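Local atomic coordinates of purine nucleoside phosphorylase (Thermus thermophilus, PDB entry 6TK9), a protein that catalyses the phosphorolysis of purine nucleosides, probably including inosine and guanosine, to the free base and ribose 1-phosphate. Residues A[60-64]-A[75-79]; A[153-159]-A[216-221]. The contacts are given in a common frame with arbitrary orientation. Residue numbers count along the deposited sequence, not the author numbering.

How the contacts relate
Contact 1 (60-64 with 75-79) closes along the chain before contact 2 (153-159 with 216-221) opens, and the two lie on opposite sides of the chain's centre. Their centres are 23 Å apart; their nearest atoms are about 8 Å apart and do not touch. One mixed sheet relates them. Contact 1 pairs two of its strands, 63-66 and 72-78, and the latter runs beside 23-27, which in turn lies beside 106-115. Contact 2 is a loop-on-helix packing whose helix, 213-222, rests on strands 106-115 and 225-235. Contact 1 therefore builds the sheet and reaches a bound phosphate, whereas contact 2 packs a helix and a loop against the sheet, and the loop also borders another subunit.

Contact 1 of 2, residues A[60-64]-A[75-79]; sequences HAGRL and LVYKG
Three backbone hydrogen bonds tie 60-64 to 75-79, and they define a G1 beta bulge in an antiparallel pair. Lys78 N donates to Arg63 O at 2.9 Å, and Arg63 N returns to Lys78 O at 3.2 Å, making Arg63-Lys78 a hydrogen-bonded pair with CA atoms 5.1 Å apart. Gly62 N reaches the same Lys78 O at 2.9 Å, but its 128° angle makes this bond weak. Gly62, at phi/psi 67/61, is the bulge's first position and Arg63 its second. Next comes the non-hydrogen-bonded pair Leu64-Tyr77, CA to CA 4.9 Å.

The segments run 159° apart, and strand 63-66 lies between 39-45 and 72-78, antiparallel to both. Arg63 and Lys78 emerge on one face, CB to CB 4.2 Å; their ends diverge, Arg63 to a salt bridge with Glu43 and the all-t Lys78 to one with Asp36. Ala61 CB rests 3.6 Å from Lys78 CG. Gly79 is at phi/psi 87/173; an ideal CB there would lie 2.6 Å from His60 CA, a clash.

His60 (chi1 m) sets ND1 3.2 Å from Gly79 CA; ND1 is hydrogen-bonded to Arg80 N, NE2 to Ser29 OG. Its side chain is about 3 Å, at nearest atoms, from a bound phosphate ion, probably from the crystallisation liquor but consistent with the phosphate pocket expected of a phosphorylase. On the other face, Leu64 (t, p) meets Leu75 CD1 with its CD1 at 3.5 Å, and that Leu64 CD1 makes a CH-pi contact with Tyr77, 3.6 Å from the ring centroid and 27° off its normal.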
ATOM      1  N   HIS A  60     -13.763  19.459  29.267  1.00 48.53           N
ATOM      2  CA  HIS A  60     -13.427  18.437  30.289  1.00 48.59           C
ATOM      3  C   HIS A  60     -13.512  19.112  31.655  1.00 51.65           C
ATOM      4  O   HIS A  60     -12.548  19.816  32.025  1.00 52.32           O
ATOM      5  CB  HIS A  60     -12.027  17.844  30.038  1.00 47.12           C
ATOM      6  CG  HIS A  60     -11.896  17.139  28.731  1.00 43.87           C
ATOM      7  ND1 HIS A  60     -11.854  15.759  28.640  1.00 41.71           N
ATOM      8  CD2 HIS A  60     -11.835  17.618  27.467  1.00 42.69           C
ATOM      9  CE1 HIS A  60     -11.766  15.414  27.376  1.00 45.03           C
ATOM     10  NE2 HIS A  60     -11.750  16.546  26.627  1.00 41.65           N
ATOM     11  N   ALA A  61     -14.625  18.926  32.365  1.00 54.74           N
ATOM     12  CA  ALA A  61     -14.856  19.518  33.704  1.00 54.77           C
ATOM     13  C   ALA A  61     -13.820  18.990  34.717  1.00 54.40           C
ATOM     14  O   ALA A  61     -13.477  19.739  35.657  1.00 57.12           O
ATOM     15  CB  ALA A  61     -16.272  19.239  34.138  1.00 55.23           C
ATOM     16  N   GLY A  62     -13.333  17.756  34.531  1.00 51.61           N
ATOM     17  CA  GLY A  62     -12.390  17.084  35.445  1.00 49.18           C
ATOM     18  C   GLY A  62     -13.053  16.776  36.780  1.00 50.33           C
ATOM     19  O   GLY A  62     -12.584  17.288  37.805  1.00 47.10           O
ATOM     20  N   ARG A  63     -14.118  15.972  36.758  1.00 47.92           N
ATOM     21  CA  ARG A  63     -14.922  15.623  37.948  1.00 47.55           C
ATOM     22  C   ARG A  63     -15.203  14.128  37.932  1.00 46.96           C
ATOM     23  O   ARG A  63     -15.744  13.651  36.943  1.00 53.03           O
ATOM     24  CB  ARG A  63     -16.235  16.407  37.940  1.00 52.43           C
ATOM     25  CG  ARG A  63     -16.055  17.916  37.879  1.00 55.44           C
ATOM     26  CD  ARG A  63     -17.166  18.641  38.604  1.00 65.52           C
ATOM     27  NE  ARG A  63     -16.682  19.813  39.323  1.00 77.30           N
ATOM     28  CZ  ARG A  63     -17.403  20.529  40.185  1.00 89.98           C
ATOM     29  NH1 ARG A  63     -18.663  20.208  40.451  1.00 93.82           N
ATOM     30  NH2 ARG A  63     -16.852  21.575  40.778  1.00 92.43           N
ATOM     31  N   LEU A  64     -14.844  13.410  38.990  1.00 49.24           N
ATOM     32  CA  LEU A  64     -15.240  11.992  39.147  1.00 49.12           C
ATOM     33  C   LEU A  64     -16.651  11.954  39.744  1.00 52.05           C
ATOM     34  O   LEU A  64     -16.866  12.581  40.789  1.00 50.88           O
ATOM     35  CB  LEU A  64     -14.233  11.256  40.034  1.00 46.41           C
ATOM     36  CG  LEU A  64     -14.406   9.739  40.021  1.00 48.04           C
ATOM     37  CD1 LEU A  64     -14.048   9.185  38.649  1.00 51.60           C
ATOM     38  CD2 LEU A  64     -13.575   9.073  41.107  1.00 45.83           C
ATOM     39  N   LEU A  75     -19.379   4.598  37.696  1.00 51.97           N
ATOM     40  CA  LEU A  75     -18.288   5.603  37.817  1.00 47.55           C
ATOM     41  C   LEU A  75     -18.238   6.384  36.504  1.00 43.24           C
ATOM     42  O   LEU A  75     -17.964   5.768  35.472  1.00 40.94           O
ATOM     43  CB  LEU A  75     -16.958   4.891  38.083  1.00 49.88           C
ATOM     44  CG  LEU A  75     -15.784   5.787  38.488  1.00 52.51           C
ATOM     45  CD1 LEU A  75     -16.060   6.519  39.790  1.00 55.37           C
ATOM     46  CD2 LEU A  75     -14.515   4.975  38.634  1.00 54.24           C
ATOM     47  N   VAL A  76     -18.565   7.675  36.538  1.00 42.91           N
ATOM     48  CA  VAL A  76     -18.486   8.586  35.355  1.00 42.04           C
ATOM     49  C   VAL A  76     -17.307   9.551  35.574  1.00 40.89           C
ATOM     50  O   VAL A  76     -17.233  10.174  36.632  1.00 54.01           O
ATOM     51  CB  VAL A  76     -19.831   9.298  35.116  1.00 41.22           C
ATOM     52  CG1 VAL A  76     -19.782  10.254  33.931  1.00 40.78           C
ATOM     53  CG2 VAL A  76     -20.954   8.285  34.939  1.00 39.76           C
ATOM     54  N   TYR A  77     -16.366   9.582  34.634  1.00 41.26           N
ATOM     55  CA  TYR A  77     -15.276  10.575  34.495  1.00 37.47           C
ATOM     56  C   TYR A  77     -15.821  11.696  33.639  1.00 35.73           C
ATOM     57  O   TYR A  77     -16.012  11.460  32.462  1.00 38.73           O
ATOM     58  CB  TYR A  77     -14.054   9.931  33.839  1.00 41.60           C
ATOM     59  CG  TYR A  77     -13.452   8.842  34.682  1.00 44.82           C
ATOM     60  CD1 TYR A  77     -13.923   7.547  34.612  1.00 46.69           C
ATOM     61  CD2 TYR A  77     -12.494   9.128  35.633  1.00 45.58           C
ATOM     62  CE1 TYR A  77     -13.404   6.546  35.414  1.00 47.43           C
ATOM     63  CE2 TYR A  77     -11.969   8.139  36.447  1.00 48.43           C
ATOM     64  CZ  TYR A  77     -12.414   6.842  36.327  1.00 46.67           C
ATOM     65  OH  TYR A  77     -11.879   5.865  37.108  1.00 60.13           O
ATOM     66  N   LYS A  78     -16.205  12.813  34.236  1.00 40.01           N
ATOM     67  CA  LYS A  78     -16.677  13.986  33.458  1.00 46.58           C
ATOM     68  C   LYS A  78     -15.417  14.661  32.897  1.00 45.99           C
ATOM     69  O   LYS A  78     -14.812  15.474  33.623  1.00 48.59           O
ATOM     70  CB  LYS A  78     -17.574  14.911  34.299  1.00 47.13           C
ATOM     71  CG  LYS A  78     -18.090  16.132  33.538  1.00 49.04           C
ATOM     72  CD  LYS A  78     -19.189  16.975  34.188  1.00 49.11           C
ATOM     73  CE  LYS A  78     -19.665  18.052  33.226  1.00 51.03           C
ATOM     74  NZ  LYS A  78     -20.821  18.827  33.738  1.00 50.67           N
ATOM     75  N   GLY A  79     -15.009  14.269  31.685  1.00 46.22           N
ATOM     76  CA  GLY A  79     -13.739  14.680  31.044  1.00 47.15           C
ATOM     77  C   GLY A  79     -12.573  13.777  31.435  1.00 44.17           C
ATOM     78  O   GLY A  79     -12.759  12.921  32.324  1.00 45.39           O
TER

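Contact 2 of 2, residues A[153-159]-A[216-221]; sequences PVMFEAY and VIALRH
Met155, with all three chi angles m, curls its thioether into the hollow that Val216, Ile217 and Arg220 form on one side of their helix. Its CE lies 3.6 Å from Ile217 CG1 and 4.2 Å from Val216 CG1, while Met155 SD sits 4.0 Å from Arg220 CB. The reciprocal bump is Val216 (chi1 t), whose CB points at the loop: Val216 CG1 meets Ala158 CB at 4.0 Å, and Val216 CG2 meets Tyr159 OH at 3.6 Å. Between these two fits the loop makes a type II turn from Met155 to Ala158, with Phe156 at -64/139 and Glu157 at 56/38.

The host is helix 213-222 of the phosphorylase-superfamily alpha/beta fold; Val216 also packs on Leu109 and Val226, so it fills the corner between helix, loop and sheet. The loop borders a second subunit as well, where Phe156 stacks edge-to-face on His243 and Glu157 makes a salt bridge with Arg194, both of that subunit.

No hydrogen bond joins the two segments. Arg220 (m, m, m) folds its chain along the turn, Arg220 CD coming 3.0 Å from Ala158 O, and hydrogen-bonds through NH1 to Ala224 O. At the far end, where the CA atoms of Pro153 and His221 are 5.5 Å apart, Pro153 CG approaches the imidazole edge at His221 CD2, 4.3 Å away.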
ATOM      1  N   PRO A 153       0.823  -7.883  28.253  1.00 42.30           N
ATOM      2  CA  PRO A 153      -0.577  -8.118  27.936  1.00 39.18           C
ATOM      3  C   PRO A 153      -0.783  -8.288  26.432  1.00 41.10           C
ATOM      4  O   PRO A 153      -0.157  -7.606  25.628  1.00 44.03           O
ATOM      5  CB  PRO A 153      -1.281  -6.873  28.474  1.00 39.55           C
ATOM      6  CG  PRO A 153      -0.200  -5.818  28.488  1.00 39.34           C
ATOM      7  CD  PRO A 153       1.051  -6.566  28.872  1.00 41.32           C
ATOM      8  N   VAL A 154      -1.640  -9.246  26.124  1.00 39.19           N
ATOM      9  CA  VAL A 154      -2.190  -9.539  24.778  1.00 39.04           C
ATOM     10  C   VAL A 154      -3.275  -8.506  24.478  1.00 36.29           C
ATOM     11  O   VAL A 154      -4.193  -8.402  25.273  1.00 35.36           O
ATOM     12  CB  VAL A 154      -2.752 -10.973  24.773  1.00 38.36           C
ATOM     13  CG1 VAL A 154      -3.539 -11.283  23.510  1.00 38.50           C
ATOM     14  CG2 VAL A 154      -1.651 -11.996  25.015  1.00 40.54           C
ATOM     15  N   MET A 155      -3.206  -7.855  23.320  1.00 39.70           N
ATOM     16  CA  MET A 155      -4.112  -6.759  22.901  1.00 38.76           C
ATOM     17  C   MET A 155      -5.024  -7.204  21.748  1.00 39.22           C
ATOM     18  O   MET A 155      -5.775  -6.379  21.207  1.00 39.07           O
ATOM     19  CB  MET A 155      -3.263  -5.560  22.495  1.00 41.41           C
ATOM     20  CG  MET A 155      -2.455  -5.013  23.667  1.00 43.49           C
ATOM     21  SD  MET A 155      -3.434  -4.599  25.142  1.00 41.74           S
ATOM     22  CE  MET A 155      -4.451  -3.301  24.451  1.00 44.26           C
ATOM     23  N   PHE A 156      -5.016  -8.494  21.423  1.00 43.09           N
ATOM     24  CA  PHE A 156      -6.080  -9.148  20.622  1.00 42.30           C
ATOM     25  C   PHE A 156      -7.387  -9.089  21.414  1.00 42.68           C
ATOM     26  O   PHE A 156      -7.359  -9.303  22.649  1.00 48.09           O
ATOM     27  CB  PHE A 156      -5.707 -10.596  20.314  1.00 40.71           C
ATOM     28  CG  PHE A 156      -4.798 -10.787  19.133  1.00 40.26           C
ATOM     29  CD1 PHE A 156      -3.892  -9.807  18.755  1.00 39.59           C
ATOM     30  CD2 PHE A 156      -4.839 -11.966  18.406  1.00 44.03           C
ATOM     31  CE1 PHE A 156      -3.029 -10.017  17.693  1.00 38.80           C
ATOM     32  CE2 PHE A 156      -3.987 -12.167  17.326  1.00 42.16           C
ATOM     33  CZ  PHE A 156      -3.085 -11.193  16.974  1.00 41.14           C
ATOM     34  N   GLU A 157      -8.497  -8.804  20.729  1.00 44.77           N
ATOM     35  CA  GLU A 157      -9.835  -8.692  21.363  1.00 44.84           C
ATOM     36  C   GLU A 157      -9.716  -7.646  22.476  1.00 42.93           C
ATOM     37  O   GLU A 157     -10.292  -7.866  23.541  1.00 46.05           O
ATOM     38  CB  GLU A 157     -10.294 -10.053  21.911  1.00 46.63           C
ATOM     39  CG  GLU A 157     -10.858 -10.993  20.858  1.00 50.86           C
ATOM     40  CD  GLU A 157      -9.867 -11.435  19.790  1.00 57.65           C
ATOM     41  OE1 GLU A 157      -8.901 -12.131  20.156  1.00 59.80           O
ATOM     42  OE2 GLU A 157     -10.046 -11.061  18.591  1.00 53.27           O
ATOM     43  N   ALA A 158      -8.946  -6.578  22.254  1.00 42.58           N
ATOM     44  CA  ALA A 158      -8.781  -5.468  23.222  1.00 43.20           C
ATOM     45  C   ALA A 158     -10.171  -4.876  23.477  1.00 43.76           C
ATOM     46  O   ALA A 158     -10.582  -4.732  24.652  1.00 44.16           O
ATOM     47  CB  ALA A 158      -7.823  -4.430  22.692  1.00 40.55           C
ATOM     48  N   TYR A 159     -10.892  -4.594  22.396  1.00 38.97           N
ATOM     49  CA  TYR A 159     -12.321  -4.225  22.435  1.00 38.25           C
ATOM     50  C   TYR A 159     -13.127  -5.525  22.592  1.00 44.99           C
ATOM     51  O   TYR A 159     -13.040  -6.412  21.701  1.00 44.11           O
ATOM     52  CB  TYR A 159     -12.611  -3.358  21.222  1.00 36.98           C
ATOM     53  CG  TYR A 159     -11.935  -2.003  21.233  1.00 41.33           C
ATOM     54  CD1 TYR A 159     -12.379  -0.985  22.071  1.00 43.33           C
ATOM     55  CD2 TYR A 159     -10.906  -1.699  20.353  1.00 37.78           C
ATOM     56  CE1 TYR A 159     -11.806   0.278  22.046  1.00 40.66           C
ATOM     57  CE2 TYR A 159     -10.331  -0.439  20.311  1.00 38.18           C
ATOM     58  CZ  TYR A 159     -10.773   0.547  21.171  1.00 38.30           C
ATOM     59  OH  TYR A 159     -10.215   1.785  21.152  1.00 38.71           O
ATOM     60  N   VAL A 216      -7.245   2.003  26.897  1.00 39.23           N
ATOM     61  CA  VAL A 216      -7.538   0.623  26.413  1.00 35.12           C
ATOM     62  C   VAL A 216      -6.420  -0.334  26.839  1.00 34.67           C
ATOM     63  O   VAL A 216      -6.749  -1.405  27.323  1.00 34.89           O
ATOM     64  CB  VAL A 216      -7.736   0.569  24.898  1.00 36.29           C
ATOM     65  CG1 VAL A 216      -7.919  -0.881  24.464  1.00 37.56           C
ATOM     66  CG2 VAL A 216      -8.910   1.431  24.454  1.00 37.51           C
ATOM     67  N   ILE A 217      -5.152   0.035  26.661  1.00 36.46           N
ATOM     68  CA  ILE A 217      -3.974  -0.825  26.998  1.00 40.36           C
ATOM     69  C   ILE A 217      -3.907  -1.026  28.520  1.00 40.32           C
ATOM     70  O   ILE A 217      -3.752  -2.182  28.969  1.00 44.52           O
ATOM     71  CB  ILE A 217      -2.662  -0.227  26.440  1.00 40.38           C
ATOM     72  CG1 ILE A 217      -2.669  -0.197  24.911  1.00 43.65           C
ATOM     73  CG2 ILE A 217      -1.459  -0.988  26.975  1.00 38.94           C
ATOM     74  CD1 ILE A 217      -1.564   0.626  24.296  1.00 45.60           C
ATOM     75  N   ALA A 218      -4.007   0.060  29.287  1.00 40.94           N
ATOM     76  CA  ALA A 218      -3.999   0.057  30.773  1.00 41.40           C
ATOM     77  C   ALA A 218      -5.088  -0.887  31.305  1.00 42.29           C
ATOM     78  O   ALA A 218      -4.792  -1.662  32.246  1.00 46.19           O
ATOM     79  CB  ALA A 218      -4.161   1.466  31.301  1.00 38.22           C
ATOM     80  N   LEU A 219      -6.285  -0.841  30.710  1.00 41.59           N
ATOM     81  CA  LEU A 219      -7.482  -1.577  31.182  1.00 44.01           C
ATOM     82  C   LEU A 219      -7.410  -3.058  30.786  1.00 46.24           C
ATOM     83  O   LEU A 219      -7.914  -3.892  31.586  1.00 49.71           O
ATOM     84  CB  LEU A 219      -8.743  -0.899  30.646  1.00 45.28           C
ATOM     85  CG  LEU A 219      -9.159   0.346  31.426  1.00 46.37           C
ATOM     86  CD1 LEU A 219     -10.185   1.152  30.663  1.00 45.94           C
ATOM     87  CD2 LEU A 219      -9.703  -0.034  32.789  1.00 49.93           C
ATOM     88  N   ARG A 220      -6.798  -3.413  29.651  1.00 43.64           N
ATOM     89  CA  ARG A 220      -6.684  -4.850  29.253  1.00 40.74           C
ATOM     90  C   ARG A 220      -5.564  -5.493  30.077  1.00 37.37           C
ATOM     91  O   ARG A 220      -5.670  -6.694  30.412  1.00 35.92           O
ATOM     92  CB  ARG A 220      -6.469  -5.008  27.746  1.00 40.73           C
ATOM     93  CG  ARG A 220      -7.656  -4.559  26.910  1.00 38.03           C
ATOM     94  CD  ARG A 220      -8.891  -5.430  27.032  1.00 40.21           C
ATOM     95  NE  ARG A 220      -8.611  -6.841  26.853  1.00 38.96           N
ATOM     96  CZ  ARG A 220      -8.878  -7.781  27.740  1.00 37.64           C
ATOM     97  NH1 ARG A 220      -9.500  -7.490  28.871  1.00 38.41           N
ATOM     98  NH2 ARG A 220      -8.515  -9.021  27.497  1.00 36.21           N
ATOM     99  N   HIS A 221      -4.541  -4.715  30.429  1.00 38.91           N
ATOM    100  CA  HIS A 221      -3.506  -5.114  31.422  1.00 40.44           C
ATOM    101  C   HIS A 221      -4.206  -5.631  32.690  1.00 39.15           C
ATOM    102  O   HIS A 221      -3.838  -6.719  33.168  1.00 42.16           O
ATOM    103  CB  HIS A 221      -2.567  -3.928  31.662  1.00 42.05           C
ATOM    104  CG  HIS A 221      -1.505  -4.158  32.679  1.00 43.02           C
ATOM    105  ND1 HIS A 221      -1.456  -3.443  33.867  1.00 48.72           N
ATOM    106  CD2 HIS A 221      -0.436  -4.979  32.679  1.00 44.57           C
ATOM    107  CE1 HIS A 221      -0.408  -3.839  34.570  1.00 46.57           C
ATOM    108  NE2 HIS A 221       0.231  -4.784  33.866  1.00 47.48           N
TER